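Local coordinates for Fe(2+) transporter FeoB (Escherichia coli, PDB 3I8S), which transports ferrous iron across the inner membrane in a GTP-driven system, probably coupling GTP binding at its cytosolic domain to channel opening, at residues Gln107-Glu110 / Pro114-Val117; Ser96-Asn101 / Asp257-Thr262; Tyr103-Leu108 / Ala139-Pro144. One frame throughout, in Å; residues are numbered along the deposited sequence.

All three contacts use helix 98-111 of the cytosolic GTPase domain, here without nucleotide. Contact 2 lies near the start of the helix, contact 3 in its middle and contact 1 near its end. The centres of contacts 1 and 3 are about 5 Å apart; they share Gln107 and Leu108. They also touch directly: Val117 N lies 2.9 Å from Pro144 O, a probable backbone hydrogen bond between strand 115-120 and the residue before strand 145-147. Contact 2 is further out, its centre about 17 Å from that of contact 1 and 13 Å from that of contact 3. The side chain of Leu108 lies about 7 Å from the GTP-binding residue Gly10, without touching it.

Contact 1: Gln107-Glu110 / Pro114-Val117; sequences QLLE and PCIV
Leu108 and Leu109 face Cys115 across the short link that joins helix 98-111 to strand 115-120. The contact is apolar, and no hydrogen bond crosses it. Cys115 uses two atoms, SG for Leu108 and CB for Leu109. Its SG lies 3.8 Å from Leu108 CB, so the sulfur rests close to the root of the leucine. Leu108 CD1 is slightly further from the same SG, at 4.2 Å. The sulfur stands anti to the carbonyl carbon of Cys115 (chi1 -73°), which sends it toward the helix. Cys115 was modelled in two conformers, and these distances belong to one of them. Leu109 adds a looser contact. Its CB does not point straight at the strand, but the branch bends in, and CD2 comes to 4.3 Å from Cys115 CB. The backbones stay apart, with 7.3 Å between Leu109 CA and Cys115 CA.

Several polar groups of the two segments bond elsewhere. In the conformer given, one of two, Gln107 OE1 accepts from Leu63 N and also bonds Thr64 OG1, while Cys115 N bonds Asn169 OD1. These bonds tie the helix and the strand start to separate loops.

The contact belongs to the beta-alpha-beta unit of strand 88-94, helix 98-111 and strand 115-120, as expected in a P-loop GTPase. Leu108 also packs on Leu89 and Asn91 of strand 88-94, so it spans two parallel strands of the central sheet. Leu109 reaches Leu141 of helix 134-141. Ile116 faces helix 154-164, which packs against the strand through Leu159, Ala162 and Ile163.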
ATOM      1  N   GLN A 107       2.078   2.222   3.805  1.00 23.35           N
ATOM      2  CA  GLN A 107       0.708   2.177   4.318  0.50 22.82           C
ATOM      3  C   GLN A 107       0.092   0.803   4.113  1.00 22.30           C
ATOM      4  O   GLN A 107      -0.556   0.282   5.016  1.00 23.17           O
ATOM      5  CB  GLN A 107      -0.177   3.258   3.678  0.50 23.00           C
ATOM      6  CG  GLN A 107       0.293   4.683   3.955  0.50 22.10           C
ATOM      7  CD  GLN A 107      -0.814   5.603   4.515  0.50 23.76           C
ATOM      8  OE1 GLN A 107      -1.611   6.187   3.761  0.50 21.52           O
ATOM      9  NE2 GLN A 107      -0.861   5.724   5.839  0.50 21.07           N
ATOM     10  N   LEU A 108       0.275   0.223   2.932  1.00 22.23           N
ATOM     11  CA  LEU A 108      -0.253  -1.109   2.606  1.00 22.83           C
ATOM     12  C   LEU A 108       0.339  -2.153   3.531  1.00 22.81           C
ATOM     13  O   LEU A 108      -0.382  -2.979   4.062  1.00 21.66           O
ATOM     14  CB  LEU A 108       0.045  -1.531   1.173  1.00 23.46           C
ATOM     15  CG  LEU A 108      -0.468  -0.590   0.113  1.00 26.27           C
ATOM     16  CD1 LEU A 108       0.057  -1.090  -1.180  1.00 25.17           C
ATOM     17  CD2 LEU A 108      -1.984  -0.566   0.188  1.00 25.65           C
ATOM     18  N   LEU A 109       1.644  -2.067   3.757  1.00 23.31           N
ATOM     19  CA  LEU A 109       2.348  -3.044   4.601  1.00 23.62           C
ATOM     20  C   LEU A 109       1.910  -2.933   6.073  1.00 24.26           C
ATOM     21  O   LEU A 109       1.776  -3.940   6.774  1.00 24.91           O
ATOM     22  CB  LEU A 109       3.869  -2.813   4.439  1.00 24.32           C
ATOM     23  CG  LEU A 109       4.416  -3.153   3.047  1.00 22.09           C
ATOM     24  CD1 LEU A 109       5.895  -2.725   2.917  1.00 21.54           C
ATOM     25  CD2 LEU A 109       4.226  -4.617   2.758  1.00 23.52           C
ATOM     26  N   GLU A 110       1.684  -1.715   6.533  1.00 24.94           N
ATOM     27  CA  GLU A 110       1.196  -1.491   7.890  1.00 26.57           C
ATOM     28  C   GLU A 110      -0.219  -2.048   8.129  1.00 27.50           C
ATOM     29  O   GLU A 110      -0.549  -2.457   9.253  1.00 25.16           O
ATOM     30  CB  GLU A 110       1.226  -0.021   8.250  1.00 26.98           C
ATOM     31  CG  GLU A 110       2.579   0.534   8.447  1.00 28.78           C
ATOM     32  CD  GLU A 110       2.535   1.818   9.224  1.00 30.16           C
ATOM     33  OE1 GLU A 110       1.937   2.820   8.742  1.00 38.16           O
ATOM     34  OE2 GLU A 110       3.058   1.810  10.334  1.00 37.49           O
ATOM     35  N   PRO A 114      -1.479  -8.937   2.247  1.00 28.17           N
ATOM     36  CA  PRO A 114      -0.413  -9.552   1.448  1.00 27.84           C
ATOM     37  C   PRO A 114      -0.158  -8.721   0.187  1.00 27.17           C
ATOM     38  O   PRO A 114      -1.099  -8.351  -0.493  1.00 25.38           O
ATOM     39  CB  PRO A 114      -0.983 -10.903   1.086  1.00 27.86           C
ATOM     40  CG  PRO A 114      -1.841 -11.214   2.237  1.00 28.87           C
ATOM     41  CD  PRO A 114      -2.511  -9.945   2.555  1.00 29.54           C
ATOM     42  N   CYS A 115       1.116  -8.386  -0.049  0.50 26.39           N
ATOM     43  CA  CYS A 115       1.544  -7.517  -1.153  0.50 26.89           C
ATOM     44  C   CYS A 115       2.655  -8.169  -1.952  0.50 26.57           C
ATOM     45  O   CYS A 115       3.444  -8.980  -1.421  0.50 26.30           O
ATOM     46  CB  CYS A 115       2.080  -6.178  -0.615  0.50 27.12           C
ATOM     47  SG  CYS A 115       0.857  -5.031   0.024  0.50 27.76           S
ATOM     48  N   ILE A 116       2.674  -7.853  -3.241  1.00 25.89           N
ATOM     49  CA  ILE A 116       3.811  -8.051  -4.086  1.00 25.89           C
ATOM     50  C   ILE A 116       4.135  -6.678  -4.660  1.00 25.14           C
ATOM     51  O   ILE A 116       3.243  -6.023  -5.220  1.00 24.41           O
ATOM     52  CB  ILE A 116       3.485  -9.005  -5.252  1.00 25.52           C
ATOM     53  CG1 ILE A 116       3.199 -10.428  -4.712  1.00 27.50           C
ATOM     54  CG2 ILE A 116       4.677  -9.019  -6.237  1.00 25.79           C
ATOM     55  CD1 ILE A 116       2.463 -11.270  -5.694  1.00 26.22           C
ATOM     56  N   VAL A 117       5.379  -6.214  -4.514  1.00 24.44           N
ATOM     57  CA  VAL A 117       5.783  -4.974  -5.218  1.00 24.34           C
ATOM     58  C   VAL A 117       6.224  -5.295  -6.621  1.00 23.22           C
ATOM     59  O   VAL A 117       7.133  -6.149  -6.842  1.00 23.14           O
ATOM     60  CB  VAL A 117       6.886  -4.181  -4.469  1.00 24.86           C
ATOM     61  CG1 VAL A 117       7.506  -3.104  -5.321  1.00 24.62           C
ATOM     62  CG2 VAL A 117       6.347  -3.671  -3.155  1.00 28.65           C
TER

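Contact 2: Ser96-Asn101 / Asp257-Thr262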
ATOM      1  N   SER A  96      12.042   5.238 -10.487  1.00 21.53           N
ATOM      2  CA  SER A  96      12.666   6.523 -10.722  1.00 22.08           C
ATOM      3  C   SER A  96      12.224   7.575  -9.706  1.00 21.49           C
ATOM      4  O   SER A  96      12.762   8.680  -9.700  1.00 21.43           O
ATOM      5  CB  SER A  96      12.403   7.024 -12.143  1.00 22.46           C
ATOM      6  OG  SER A  96      11.074   7.390 -12.367  1.00 22.64           O
ATOM      7  N   ASN A  97      11.256   7.201  -8.875  1.00 21.48           N
ATOM      8  CA  ASN A  97      10.673   8.033  -7.826  1.00 22.19           C
ATOM      9  C   ASN A  97      10.368   7.181  -6.597  1.00 21.87           C
ATOM     10  O   ASN A  97       9.312   7.298  -5.957  1.00 21.26           O
ATOM     11  CB  ASN A  97       9.423   8.766  -8.339  1.00 22.81           C
ATOM     12  CG  ASN A  97       9.763   9.820  -9.397  1.00 25.86           C
ATOM     13  OD1 ASN A  97      10.349  10.894  -9.085  1.00 30.64           O
ATOM     14  ND2 ASN A  97       9.394   9.542 -10.664  1.00 27.11           N
ATOM     15  N   LEU A  98      11.348   6.355  -6.243  1.00 22.08           N
ATOM     16  CA  LEU A  98      11.175   5.370  -5.195  1.00 22.15           C
ATOM     17  C   LEU A  98      10.720   5.935  -3.852  1.00 21.87           C
ATOM     18  O   LEU A  98       9.769   5.419  -3.266  1.00 21.96           O
ATOM     19  CB  LEU A  98      12.494   4.608  -5.016  1.00 22.10           C
ATOM     20  CG  LEU A  98      12.422   3.429  -4.052  1.00 22.30           C
ATOM     21  CD1 LEU A  98      11.393   2.373  -4.466  1.00 23.32           C
ATOM     22  CD2 LEU A  98      13.838   2.833  -3.877  1.00 23.34           C
ATOM     23  N   GLU A  99      11.411   6.967  -3.359  1.00 22.84           N
ATOM     24  CA  GLU A  99      11.157   7.513  -2.012  1.00 23.56           C
ATOM     25  C   GLU A  99       9.703   7.992  -1.918  1.00 22.95           C
ATOM     26  O   GLU A  99       8.953   7.624  -1.007  1.00 23.43           O
ATOM     27  CB  GLU A  99      12.171   8.611  -1.630  1.00 24.08           C
ATOM     28  CG  GLU A  99      11.983   9.160  -0.200  1.00 25.88           C
ATOM     29  CD  GLU A  99      13.253   9.707   0.472  1.00 28.33           C
ATOM     30  OE1 GLU A  99      14.362   9.675  -0.129  1.00 34.64           O
ATOM     31  OE2 GLU A  99      13.132  10.189   1.618  1.00 33.66           O
ATOM     32  N   ARG A 100       9.284   8.735  -2.941  1.00 21.63           N
ATOM     33  CA  ARG A 100       7.904   9.213  -3.056  0.50 22.37           C
ATOM     34  C   ARG A 100       6.920   8.052  -3.104  1.00 21.65           C
ATOM     35  O   ARG A 100       5.882   8.019  -2.386  1.00 22.40           O
ATOM     36  CB  ARG A 100       7.724  10.057  -4.335  0.50 22.58           C
ATOM     37  CG  ARG A 100       6.263  10.528  -4.558  0.50 22.77           C
ATOM     38  CD  ARG A 100       6.163  11.628  -5.565  0.50 23.02           C
ATOM     39  NE  ARG A 100       4.892  12.355  -5.481  0.50 24.17           N
ATOM     40  CZ  ARG A 100       4.762  13.681  -5.632  0.50 25.50           C
ATOM     41  NH1 ARG A 100       5.816  14.473  -5.827  0.50 23.82           N
ATOM     42  NH2 ARG A 100       3.554  14.240  -5.566  0.50 25.86           N
ATOM     43  N   ASN A 101       7.216   7.095  -3.972  1.00 20.57           N
ATOM     44  CA  ASN A 101       6.294   5.979  -4.179  1.00 20.69           C
ATOM     45  C   ASN A 101       6.150   5.067  -2.962  1.00 19.61           C
ATOM     46  O   ASN A 101       5.097   4.422  -2.779  1.00 20.74           O
ATOM     47  CB  ASN A 101       6.702   5.116  -5.385  1.00 21.05           C
ATOM     48  CG  ASN A 101       6.274   5.719  -6.724  1.00 18.02           C
ATOM     49  OD1 ASN A 101       5.617   5.046  -7.520  1.00 23.76           O
ATOM     50  ND2 ASN A 101       6.637   6.996  -6.981  1.00 21.59           N
ATOM     51  N   ASP A 257      18.323   5.030   1.524  1.00 20.34           N
ATOM     52  CA  ASP A 257      19.762   5.208   1.680  1.00 21.12           C
ATOM     53  C   ASP A 257      20.541   3.933   1.357  1.00 20.58           C
ATOM     54  O   ASP A 257      21.630   4.017   0.850  1.00 19.48           O
ATOM     55  CB  ASP A 257      20.139   5.616   3.105  1.00 21.68           C
ATOM     56  CG  ASP A 257      19.893   7.090   3.390  1.00 25.35           C
ATOM     57  OD1 ASP A 257      19.554   7.833   2.440  1.00 24.44           O
ATOM     58  OD2 ASP A 257      20.040   7.490   4.583  1.00 28.94           O
ATOM     59  N   VAL A 258      19.972   2.777   1.679  1.00 20.35           N
ATOM     60  CA  VAL A 258      20.589   1.487   1.419  1.00 21.47           C
ATOM     61  C   VAL A 258      20.320   0.987   0.010  1.00 21.34           C
ATOM     62  O   VAL A 258      21.216   0.510  -0.690  1.00 20.66           O
ATOM     63  CB  VAL A 258      20.060   0.435   2.425  1.00 21.03           C
ATOM     64  CG1 VAL A 258      20.578  -0.950   2.082  1.00 22.57           C
ATOM     65  CG2 VAL A 258      20.473   0.820   3.881  1.00 21.28           C
ATOM     66  N   VAL A 259      19.060   1.099  -0.386  1.00 23.09           N
ATOM     67  CA  VAL A 259      18.519   0.452  -1.572  1.00 24.52           C
ATOM     68  C   VAL A 259      18.795   1.169  -2.900  1.00 25.19           C
ATOM     69  O   VAL A 259      18.929   0.514  -3.930  1.00 23.63           O
ATOM     70  CB  VAL A 259      16.997   0.270  -1.326  1.00 24.91           C
ATOM     71  CG1 VAL A 259      16.196   0.108  -2.559  1.00 27.73           C
ATOM     72  CG2 VAL A 259      16.826  -0.878  -0.275  1.00 25.72           C
ATOM     73  N   SER A 260      18.847   2.499  -2.864  1.00 27.01           N
ATOM     74  CA  SER A 260      19.043   3.307  -4.062  1.00 28.67           C
ATOM     75  C   SER A 260      20.447   3.862  -4.061  1.00 30.54           C
ATOM     76  O   SER A 260      20.846   4.536  -3.112  1.00 31.86           O
ATOM     77  CB  SER A 260      18.004   4.419  -4.127  1.00 29.12           C
ATOM     78  OG  SER A 260      18.194   5.199  -5.304  1.00 30.71           O
ATOM     79  N   ASN A 261      21.209   3.509  -5.097  1.00 31.60           N
ATOM     80  CA  ASN A 261      22.623   3.829  -5.203  1.00 32.77           C
ATOM     81  C   ASN A 261      22.879   4.534  -6.518  1.00 33.43           C
ATOM     82  O   ASN A 261      22.099   4.392  -7.451  1.00 32.57           O
ATOM     83  CB  ASN A 261      23.459   2.546  -5.236  1.00 33.47           C
ATOM     84  CG  ASN A 261      23.499   1.799  -3.914  1.00 34.37           C
ATOM     85  OD1 ASN A 261      24.553   1.288  -3.542  1.00 40.00           O
ATOM     86  ND2 ASN A 261      22.362   1.668  -3.245  1.00 37.46           N
ATOM     87  N   THR A 262      23.994   5.265  -6.589  1.00 34.68           N
ATOM     88  CA  THR A 262      24.516   5.759  -7.856  1.00 35.61           C
ATOM     89  C   THR A 262      24.963   4.562  -8.699  1.00 36.63           C
ATOM     90  O   THR A 262      25.565   3.621  -8.177  1.00 36.92           O
ATOM     91  CB  THR A 262      25.748   6.689  -7.646  1.00 35.76           C
ATOM     92  OG1 THR A 262      25.435   7.724  -6.698  1.00 36.06           O
ATOM     93  CG2 THR A 262      26.160   7.318  -8.953  1.00 35.32           C
TER
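Next to Leu98, which meets Val259 and Ser260 across the contact, the carbonyl oxygen of Asn97 is held twice by Asn101. Asn101 N bonds Asn97 O at 2.9 Å, in the first turn of helix 98-111. Asn101 ND2 reaches the same oxygen, but that bond is weak, with an N-H...O angle of 125°. Asn101 OD1 bonds Asp94 N, so the amide also ties the helix start to strand 88-94.

The cross-contact itself is methyl packing. Leu98 CD2 lies 3.8 Å from Val259 CG1, and the two side chains cross at about a right angle. The same CD2 comes within 4.5 Å of Ser260 CB. Ile132 touches all three residues. Within segment 257-262, Asn261 ND2 bonds Val258 O at 3.0 Å, from above the carbonyl plane.

The segment takes in the end of helix 240-259, of the helical domain, and strand 260-262. That strand pairs antiparallel with strand 130-132 of the G domain, through backbone bonds of Asn261 with Arg131, and Leu98 packs beside the pairing. Glu99 OE1 and Asp257 OD1, 6.1 Å apart, would if anything repel weakly, so what holds the two segments together here is probably apolar packing.

Contact 3: Tyr103-Leu108 / Ala139-Pro144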
ATOM      1  N   TYR A 103       5.730   5.793   0.101  1.00 20.93           N
ATOM      2  CA  TYR A 103       4.796   6.218   1.170  1.00 20.96           C
ATOM      3  C   TYR A 103       3.554   5.317   1.137  1.00 22.26           C
ATOM      4  O   TYR A 103       3.115   4.761   2.152  1.00 20.11           O
ATOM      5  CB  TYR A 103       4.456   7.679   1.052  1.00 20.91           C
ATOM      6  CG  TYR A 103       3.747   8.196   2.277  1.00 22.67           C
ATOM      7  CD1 TYR A 103       4.470   8.583   3.389  1.00 22.33           C
ATOM      8  CD2 TYR A 103       2.346   8.242   2.342  1.00 24.72           C
ATOM      9  CE1 TYR A 103       3.842   9.027   4.527  1.00 21.07           C
ATOM     10  CE2 TYR A 103       1.698   8.703   3.477  1.00 23.34           C
ATOM     11  CZ  TYR A 103       2.470   9.076   4.579  1.00 23.33           C
ATOM     12  OH  TYR A 103       1.866   9.537   5.712  1.00 24.39           O
ATOM     13  N   LEU A 104       2.984   5.163  -0.050  1.00 21.05           N
ATOM     14  CA  LEU A 104       1.855   4.259  -0.249  1.00 21.80           C
ATOM     15  C   LEU A 104       2.181   2.812   0.149  1.00 21.05           C
ATOM     16  O   LEU A 104       1.467   2.182   0.884  1.00 21.50           O
ATOM     17  CB  LEU A 104       1.419   4.283  -1.712  1.00 20.50           C
ATOM     18  CG  LEU A 104       0.217   3.396  -2.073  1.00 22.90           C
ATOM     19  CD1 LEU A 104      -1.059   3.694  -1.259  1.00 24.59           C
ATOM     20  CD2 LEU A 104      -0.079   3.572  -3.621  1.00 22.80           C
ATOM     21  N   THR A 105       3.288   2.294  -0.348  1.00 21.97           N
ATOM     22  CA  THR A 105       3.728   0.967  -0.005  1.00 21.90           C
ATOM     23  C   THR A 105       3.737   0.709   1.515  1.00 21.12           C
ATOM     24  O   THR A 105       3.209  -0.315   1.990  1.00 20.63           O
ATOM     25  CB  THR A 105       5.130   0.697  -0.584  1.00 21.32           C
ATOM     26  OG1 THR A 105       5.236   1.186  -1.940  1.00 23.08           O
ATOM     27  CG2 THR A 105       5.404  -0.799  -0.513  1.00 23.91           C
ATOM     28  N   LEU A 106       4.332   1.616   2.259  1.00 21.41           N
ATOM     29  CA  LEU A 106       4.402   1.468   3.714  1.00 23.08           C
ATOM     30  C   LEU A 106       3.021   1.426   4.323  1.00 22.83           C
ATOM     31  O   LEU A 106       2.799   0.698   5.255  1.00 22.92           O
ATOM     32  CB  LEU A 106       5.271   2.500   4.385  1.00 23.72           C
ATOM     33  CG  LEU A 106       6.706   1.991   4.659  1.00 28.46           C
ATOM     34  CD1 LEU A 106       7.367   1.448   3.433  1.00 29.53           C
ATOM     35  CD2 LEU A 106       7.566   3.110   5.342  1.00 26.14           C
ATOM     36  N   GLN A 107       2.078   2.222   3.805  1.00 23.35           N
ATOM     37  CA  GLN A 107       0.708   2.177   4.318  0.50 22.82           C
ATOM     38  C   GLN A 107       0.092   0.803   4.113  1.00 22.30           C
ATOM     39  O   GLN A 107      -0.556   0.282   5.016  1.00 23.17           O
ATOM     40  CB  GLN A 107      -0.177   3.258   3.678  0.50 23.00           C
ATOM     41  CG  GLN A 107       0.293   4.683   3.955  0.50 22.10           C
ATOM     42  CD  GLN A 107      -0.814   5.603   4.515  0.50 23.76           C
ATOM     43  OE1 GLN A 107      -1.611   6.187   3.761  0.50 21.52           O
ATOM     44  NE2 GLN A 107      -0.861   5.724   5.839  0.50 21.07           N
ATOM     45  N   LEU A 108       0.275   0.223   2.932  1.00 22.23           N
ATOM     46  CA  LEU A 108      -0.253  -1.109   2.606  1.00 22.83           C
ATOM     47  C   LEU A 108       0.339  -2.153   3.531  1.00 22.81           C
ATOM     48  O   LEU A 108      -0.382  -2.979   4.062  1.00 21.66           O
ATOM     49  CB  LEU A 108       0.045  -1.531   1.173  1.00 23.46           C
ATOM     50  CG  LEU A 108      -0.468  -0.590   0.113  1.00 26.27           C
ATOM     51  CD1 LEU A 108       0.057  -1.090  -1.180  1.00 25.17           C
ATOM     52  CD2 LEU A 108      -1.984  -0.566   0.188  1.00 25.65           C
ATOM     53  N   ALA A 139      13.818  -7.299   1.623  1.00 22.86           N
ATOM     54  CA  ALA A 139      14.159  -7.535   3.031  1.00 23.80           C
ATOM     55  C   ALA A 139      13.596  -6.497   4.014  1.00 24.06           C
ATOM     56  O   ALA A 139      13.222  -6.868   5.137  1.00 25.64           O
ATOM     57  CB  ALA A 139      15.687  -7.614   3.206  1.00 23.55           C
ATOM     58  N   ARG A 140      13.618  -5.215   3.636  1.00 24.03           N
ATOM     59  CA  ARG A 140      13.171  -4.112   4.500  1.00 23.37           C
ATOM     60  C   ARG A 140      11.634  -3.945   4.504  1.00 23.32           C
ATOM     61  O   ARG A 140      11.052  -3.494   5.511  1.00 23.38           O
ATOM     62  CB  ARG A 140      13.863  -2.807   4.106  1.00 23.36           C
ATOM     63  CG  ARG A 140      15.333  -2.761   4.610  1.00 22.62           C
ATOM     64  CD  ARG A 140      16.228  -1.734   3.852  1.00 23.43           C
ATOM     65  NE  ARG A 140      17.545  -1.796   4.437  1.00 23.46           N
ATOM     66  CZ  ARG A 140      18.423  -2.791   4.255  1.00 22.50           C
ATOM     67  NH1 ARG A 140      18.165  -3.826   3.457  1.00 22.74           N
ATOM     68  NH2 ARG A 140      19.578  -2.748   4.881  1.00 21.92           N
ATOM     69  N   LEU A 141      11.018  -4.304   3.393  1.00 23.26           N
ATOM     70  CA  LEU A 141       9.568  -4.271   3.227  1.00 23.37           C
ATOM     71  C   LEU A 141       8.872  -5.488   3.795  1.00 22.97           C
ATOM     72  O   LEU A 141       7.739  -5.376   4.254  1.00 24.14           O
ATOM     73  CB  LEU A 141       9.211  -4.145   1.753  1.00 22.66           C
ATOM     74  CG  LEU A 141       9.712  -2.863   1.091  1.00 21.39           C
ATOM     75  CD1 LEU A 141       9.166  -2.849  -0.375  1.00 21.94           C
ATOM     76  CD2 LEU A 141       9.321  -1.611   1.881  1.00 21.69           C
ATOM     77  N   GLY A 142       9.539  -6.642   3.760  1.00 23.00           N
ATOM     78  CA  GLY A 142       8.946  -7.893   4.131  1.00 23.75           C
ATOM     79  C   GLY A 142       8.005  -8.476   3.103  1.00 25.26           C
ATOM     80  O   GLY A 142       7.126  -9.271   3.432  1.00 25.42           O
ATOM     81  N   CYS A 143       8.153  -8.057   1.852  1.00 24.82           N
ATOM     82  CA  CYS A 143       7.369  -8.598   0.772  1.00 25.29           C
ATOM     83  C   CYS A 143       8.226  -8.708  -0.491  1.00 25.14           C
ATOM     84  O   CYS A 143       9.278  -8.043  -0.602  1.00 23.75           O
ATOM     85  CB  CYS A 143       6.107  -7.756   0.530  1.00 26.04           C
ATOM     86  SG  CYS A 143       6.411  -6.144  -0.216  1.00 29.66           S
ATOM     87  N   PRO A 144       7.811  -9.596  -1.437  1.00 25.58           N
ATOM     88  CA  PRO A 144       8.505  -9.740  -2.702  1.00 25.31           C
ATOM     89  C   PRO A 144       8.605  -8.432  -3.486  1.00 23.95           C
ATOM     90  O   PRO A 144       7.676  -7.603  -3.494  1.00 25.03           O
ATOM     91  CB  PRO A 144       7.624 -10.726  -3.473  1.00 25.65           C
ATOM     92  CG  PRO A 144       6.784 -11.421  -2.446  1.00 26.49           C
ATOM     93  CD  PRO A 144       6.640 -10.493  -1.337  1.00 26.39           C
TER
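In the G domain, helix 98-111 sets Leu106 and Thr105 against Leu141, in the last turn of helix 134-141. The main touch is between methyl groups. Leu106 CD1 meets Leu141 CD2 at 3.9 Å, and the two side chains cross at about a right angle. Neither leucine points its CB straight across; the outer branches close the distance. In Leu106 chi1 is -97°, well away from a staggered position, and this rotation carries its end toward Leu141. Thr105 adds a second, looser touch, with CG2 at 4.3 Å from Leu141 CD1. The two methyls of Leu141 are thus divided between two successive residues of the facing helix. The closest CA atoms are those of Leu106 and Leu141, 7.7 Å apart.

Both helices lie on the same face of the central sheet of this P-loop GTPase fold. Val117 of strand 115-120 packs on both Thr105 and Leu141, on the sheet side of the helix-helix contact. Thr105 turns its methyl to Leu141, while its OG1 hydrogen-bonds Asn91 ND2 on strand 88-94.

Gly142 follows Leu141 with a positive phi of 76° and takes the chain out of the helix. Cys143 O then bonds back to Ser138 OG, holding the turn against the helix it leaves. From there the chain enters strand 145-147, at the edge of the sheet. Leu106 also packs on Cys251 and Ile252 of the long helix 240-259.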